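PDB 2Z0T: ASCH domain-containing protein from Pyrococcus horikoshii, which is of unknown function but, as an ASCH-domain protein of the PUA clan, probably binds RNA. Local coordinates for residues 23-28 with 40-45; 61-66 with 98-103. All coordinates share one frame; numbering follows the deposited sequence.

Contact 1. Residues 23-28 with 40-45; sequences EGRLYD and IIFEGG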
# COMPACT_ATOMS: atom_id res chain seq x y z
N GLU A 23 -0.15 0.17 3.10
CA GLU A 23 0.47 0.24 1.79
C GLU A 23 -0.59 -0.19 0.79
O GLU A 23 -1.09 -1.32 0.85
CB GLU A 23 1.68 -0.69 1.67
CG GLU A 23 2.23 -0.83 0.24
CD GLU A 23 2.68 0.50 -0.37
OE1 GLU A 23 2.62 1.54 0.32
OE2 GLU A 23 3.10 0.50 -1.55
N GLY A 24 -0.95 0.72 -0.11
CA GLY A 24 -1.96 0.41 -1.11
C GLY A 24 -1.29 -0.08 -2.37
O GLY A 24 -0.28 0.47 -2.81
N ARG A 25 -1.87 -1.13 -2.97
CA ARG A 25 -1.34 -1.73 -4.18
C ARG A 25 -2.50 -2.27 -5.01
O ARG A 25 -3.63 -2.35 -4.53
CB ARG A 25 -0.44 -2.92 -3.84
CG ARG A 25 0.82 -2.56 -3.10
CD ARG A 25 1.93 -2.21 -4.06
NE ARG A 25 3.01 -1.53 -3.36
CZ ARG A 25 4.28 -1.53 -3.75
NH1 ARG A 25 4.63 -2.19 -4.85
NH2 ARG A 25 5.18 -0.88 -3.04
N LEU A 26 -2.22 -2.63 -6.26
CA LEU A 26 -3.24 -3.24 -7.09
C LEU A 26 -3.33 -4.65 -6.51
O LEU A 26 -2.30 -5.24 -6.16
CB LEU A 26 -2.79 -3.34 -8.55
CG LEU A 26 -2.96 -2.11 -9.43
CD1 LEU A 26 -2.33 -2.37 -10.79
CD2 LEU A 26 -4.44 -1.79 -9.58
N TYR A 27 -4.54 -5.18 -6.40
CA TYR A 27 -4.72 -6.53 -5.89
C TYR A 27 -4.47 -7.45 -7.08
O TYR A 27 -5.36 -8.16 -7.53
CB TYR A 27 -6.16 -6.68 -5.36
CG TYR A 27 -6.47 -8.00 -4.69
CD1 TYR A 27 -5.62 -8.54 -3.72
CD2 TYR A 27 -7.65 -8.68 -4.98
CE1 TYR A 27 -5.94 -9.73 -3.06
CE2 TYR A 27 -7.98 -9.87 -4.32
CZ TYR A 27 -7.12 -10.38 -3.37
OH TYR A 27 -7.44 -11.55 -2.72
N ASP A 28 -3.24 -7.42 -7.58
CA ASP A 28 -2.85 -8.22 -8.73
C ASP A 28 -2.36 -9.62 -8.36
O ASP A 28 -2.41 -10.03 -7.20
CB ASP A 28 -1.77 -7.49 -9.55
CG ASP A 28 -0.61 -7.02 -8.69
OD1 ASP A 28 -0.26 -7.72 -7.72
OD2 ASP A 28 -0.05 -5.95 -9.00
N ILE A 40 7.30 -8.28 4.16
CA ILE A 40 7.55 -7.60 2.90
C ILE A 40 8.88 -6.86 2.97
O ILE A 40 9.14 -6.12 3.92
CB ILE A 40 6.44 -6.59 2.54
CG1 ILE A 40 5.12 -7.33 2.27
CG2 ILE A 40 6.84 -5.78 1.30
CD1 ILE A 40 3.95 -6.41 2.01
N ILE A 41 9.74 -7.11 1.99
CA ILE A 41 11.04 -6.46 1.91
C ILE A 41 10.89 -5.37 0.85
O ILE A 41 10.70 -5.67 -0.33
CB ILE A 41 12.15 -7.44 1.46
CG1 ILE A 41 12.19 -8.65 2.40
CG2 ILE A 41 13.50 -6.73 1.45
CD1 ILE A 41 12.48 -8.30 3.85
N PHE A 42 10.95 -4.12 1.28
CA PHE A 42 10.78 -2.98 0.37
C PHE A 42 12.09 -2.43 -0.19
O PHE A 42 13.09 -2.32 0.51
CB PHE A 42 10.06 -1.83 1.07
CG PHE A 42 8.57 -2.03 1.23
CD1 PHE A 42 7.76 -2.20 0.12
CD2 PHE A 42 7.99 -1.98 2.49
CE1 PHE A 42 6.37 -2.33 0.26
CE2 PHE A 42 6.60 -2.11 2.65
CZ PHE A 42 5.80 -2.28 1.53
N GLU A 43 12.04 -2.07 -1.47
CA GLU A 43 13.16 -1.45 -2.18
C GLU A 43 14.54 -2.03 -1.88
O GLU A 43 15.42 -1.33 -1.38
CB GLU A 43 13.15 0.05 -1.89
CG GLU A 43 13.90 0.91 -2.89
CD GLU A 43 13.36 0.80 -4.30
OE1 GLU A 43 12.15 0.52 -4.46
OE2 GLU A 43 14.14 1.01 -5.25
N GLY A 44 14.72 -3.31 -2.20
CA GLY A 44 16.00 -3.95 -2.00
C GLY A 44 16.57 -3.97 -0.59
O GLY A 44 17.79 -3.92 -0.41
N GLY A 45 15.70 -4.04 0.41
CA GLY A 45 16.17 -4.10 1.78
C GLY A 45 16.22 -2.80 2.57
O GLY A 45 16.66 -2.79 3.72
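Arg25 and Phe42 meet where the guanidinium end of one slides past the ring of the other: NH2 of Arg25 lies 3.8 Å from CE1 of Phe42, with the two flat groups 29° apart. Next to it, the aliphatic part of Glu23 takes the neighbouring ring atom, CG of Glu23 standing 4.1 Å from CZ of Phe42. Within its own strand, CG2 of Ile40 lies 3.6 Å above the plane of the Phe42 ring, over its centre, and packs on one face.

The tight part lies within 23-28, where Arg25 grips a single oxygen of Glu23 side-on, NE to Glu23 OE2 at 2.7 Å on its anti lone pair and NH2 to Glu23 OE2 at 2.9 Å from above the carboxylate plane; across to Phe42 there are only van der Waals touches. Glu23 reaches this place because its chain, extended at first, folds at chi2 (59°) and turns the carboxylate alongside the arginine. Its other oxygen, OE1, is salt-bridged to Lys20, and Arg25 NH2 also donates to the carbonyl of Gly6. An alanine in place of Glu23 would take away carboxylate and CG alike, which would probably leave Lys20 without its mate, Arg25 held by Gly6 with more freedom to turn, and a gap beside CZ of Phe42.

Lys20, Glu23 and Arg25 fall on the GxKxxExR signature of ASCH domains, consistent with a functional cleft here. Beyond Phe42 the packing gives way to residues 43-45, a turn whose two glycines are exposed.

Strand 22-26 is an edge strand beside 100-107, whereas 39-42 runs between 2-5 and 47-57, so these side chains join strands that are not sheet neighbours. Leu7 and Met5 also pack against Phe42.

Contact 2. Residues 61-66 with 98-103; sequences KEMLEK and YGVVAI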
# COMPACT_ATOMS: atom_id res chain seq x y z
N LYS A 61 -10.08 4.93 -4.63
CA LYS A 61 -10.93 5.91 -3.98
C LYS A 61 -11.58 5.29 -2.73
O LYS A 61 -11.50 5.85 -1.64
CB LYS A 61 -12.02 6.39 -4.95
CG LYS A 61 -13.04 7.35 -4.36
CD LYS A 61 -14.02 7.81 -5.43
CE LYS A 61 -15.12 8.70 -4.86
NZ LYS A 61 -16.03 7.95 -3.95
N GLU A 62 -12.21 4.14 -2.90
CA GLU A 62 -12.87 3.46 -1.78
C GLU A 62 -11.88 3.02 -0.71
O GLU A 62 -12.16 3.13 0.48
CB GLU A 62 -13.67 2.26 -2.29
CG GLU A 62 -14.89 2.66 -3.09
CD GLU A 62 -15.73 1.47 -3.51
OE1 GLU A 62 -16.19 0.72 -2.62
OE2 GLU A 62 -15.93 1.29 -4.73
N MET A 63 -10.72 2.53 -1.14
CA MET A 63 -9.70 2.10 -0.20
C MET A 63 -9.26 3.29 0.66
O MET A 63 -9.18 3.19 1.88
CB MET A 63 -8.49 1.52 -0.95
CG MET A 63 -7.37 0.98 -0.06
SD MET A 63 -6.16 2.24 0.41
CE MET A 63 -5.32 2.45 -1.16
N LEU A 64 -9.01 4.43 0.02
CA LEU A 64 -8.59 5.62 0.76
C LEU A 64 -9.65 6.14 1.73
O LEU A 64 -9.32 6.55 2.84
CB LEU A 64 -8.19 6.74 -0.22
CG LEU A 64 -6.91 6.47 -1.03
CD1 LEU A 64 -6.68 7.60 -2.02
CD2 LEU A 64 -5.72 6.35 -0.09
N GLU A 65 -10.91 6.12 1.31
CA GLU A 65 -11.99 6.60 2.16
C GLU A 65 -12.17 5.73 3.41
O GLU A 65 -12.41 6.24 4.50
CB GLU A 65 -13.30 6.65 1.37
CG GLU A 65 -13.17 7.44 0.07
CD GLU A 65 -14.49 7.60 -0.68
OE1 GLU A 65 -15.21 6.59 -0.85
OE2 GLU A 65 -14.78 8.73 -1.11
N LYS A 66 -12.01 4.43 3.24
CA LYS A 66 -12.17 3.47 4.34
C LYS A 66 -10.95 3.42 5.26
O LYS A 66 -11.08 3.37 6.48
CB LYS A 66 -12.45 2.08 3.77
CG LYS A 66 -12.76 1.00 4.80
CD LYS A 66 -14.07 1.27 5.51
CE LYS A 66 -14.48 0.08 6.37
NZ LYS A 66 -14.77 -1.12 5.54
N TYR A 98 -8.26 -5.87 -11.44
CA TYR A 98 -7.78 -6.54 -10.23
C TYR A 98 -8.36 -6.09 -8.90
O TYR A 98 -8.43 -6.88 -7.95
CB TYR A 98 -6.26 -6.39 -10.13
CG TYR A 98 -5.49 -7.01 -11.27
CD1 TYR A 98 -5.43 -8.39 -11.43
CD2 TYR A 98 -4.80 -6.21 -12.19
CE1 TYR A 98 -4.71 -8.97 -12.47
CE2 TYR A 98 -4.08 -6.78 -13.24
CZ TYR A 98 -4.04 -8.16 -13.37
OH TYR A 98 -3.33 -8.72 -14.40
N GLY A 99 -8.76 -4.83 -8.81
CA GLY A 99 -9.26 -4.33 -7.54
C GLY A 99 -8.04 -3.76 -6.83
O GLY A 99 -6.94 -3.80 -7.37
N VAL A 100 -8.23 -3.25 -5.61
CA VAL A 100 -7.15 -2.64 -4.86
C VAL A 100 -7.02 -3.25 -3.47
O VAL A 100 -8.02 -3.55 -2.82
CB VAL A 100 -7.39 -1.12 -4.72
CG1 VAL A 100 -6.32 -0.48 -3.85
CG2 VAL A 100 -7.42 -0.48 -6.10
N VAL A 101 -5.78 -3.41 -3.00
CA VAL A 101 -5.57 -3.99 -1.69
C VAL A 101 -4.87 -3.05 -0.72
O VAL A 101 -3.92 -2.34 -1.09
CB VAL A 101 -4.77 -5.32 -1.79
CG1 VAL A 101 -3.41 -5.07 -2.42
CG2 VAL A 101 -4.62 -5.95 -0.40
N ALA A 102 -5.36 -3.01 0.51
CA ALA A 102 -4.77 -2.20 1.56
C ALA A 102 -4.01 -3.19 2.45
O ALA A 102 -4.61 -4.05 3.08
CB ALA A 102 -5.85 -1.49 2.37
N ILE A 103 -2.69 -3.09 2.46
CA ILE A 103 -1.86 -3.98 3.26
C ILE A 103 -1.49 -3.28 4.56
O ILE A 103 -0.75 -2.30 4.55
CB ILE A 103 -0.57 -4.37 2.50
CG1 ILE A 103 -0.93 -4.89 1.11
CG2 ILE A 103 0.21 -5.41 3.28
CD1 ILE A 103 0.28 -5.15 0.23
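Met63 projects from its helix onto the strand and meets it along the length of its side chain. Its CG lies anti to the backbone N (chi1 -177°), which carries the chain straight out to Ala102, where Met63 CG and Ala102 CB are 3.8 Å apart. From there it bends twice, at chi2 (-88°) and chi3 (-72°), and the terminal methyl comes back to Val100: Met63 CE is 4.1 Å from Val100 CG1. The same Val100 methyl also faces the root of the methionine, since Met63 CB stands 4.1 Å from Val100 CG1. The two side chains cross at about a right angle, with the curled methionine cupping one branch of the valine.

Val100 and Ala102, two residues apart on one strand, turn the same face to the helix, while Val101 points away. This is helix-on-sheet packing: helix 60-67, which follows strand 47-57 after a short link, lies against the mixed sheet of the PUA-like fold. Strand 100-107 is an inner strand, bonded through its backbone to Tyr57 and Arg55 on one flank and to strand 22-26 on the other. Gly99, with positive phi, makes the exit from helix 92-98 into it.

The contact is entirely apolar, and Tyr57 and Tyr86 add aromatic cover to Met63. On the exposed side of the helix, Lys61 and Glu65 pair one turn apart, Lys61 NZ meeting Glu65 OE2 at 3.2 Å from above the carboxylate plane.

The two contacts have centres about 14 Å apart, flanking the middle of the molecule, and both segments of contact 1 come earlier in the chain than those of contact 2. They are tied through one mixed sheet, in which strands 22-26 and 100-107 are antiparallel neighbours. The carbonyl O of Arg25 faces the N of Val101 at 2.8 Å and that of Glu23 the N of Ile103 at 2.9 Å, both probable hydrogen bonds. Contact 1 joins strands at separate places in the sheet around the ASCH signature, whereas contact 2 sets helix 60-67 against an inner strand. The strand pair links the region of the signature, probably functional, with the side of the sheet that helix 60-67 packs on.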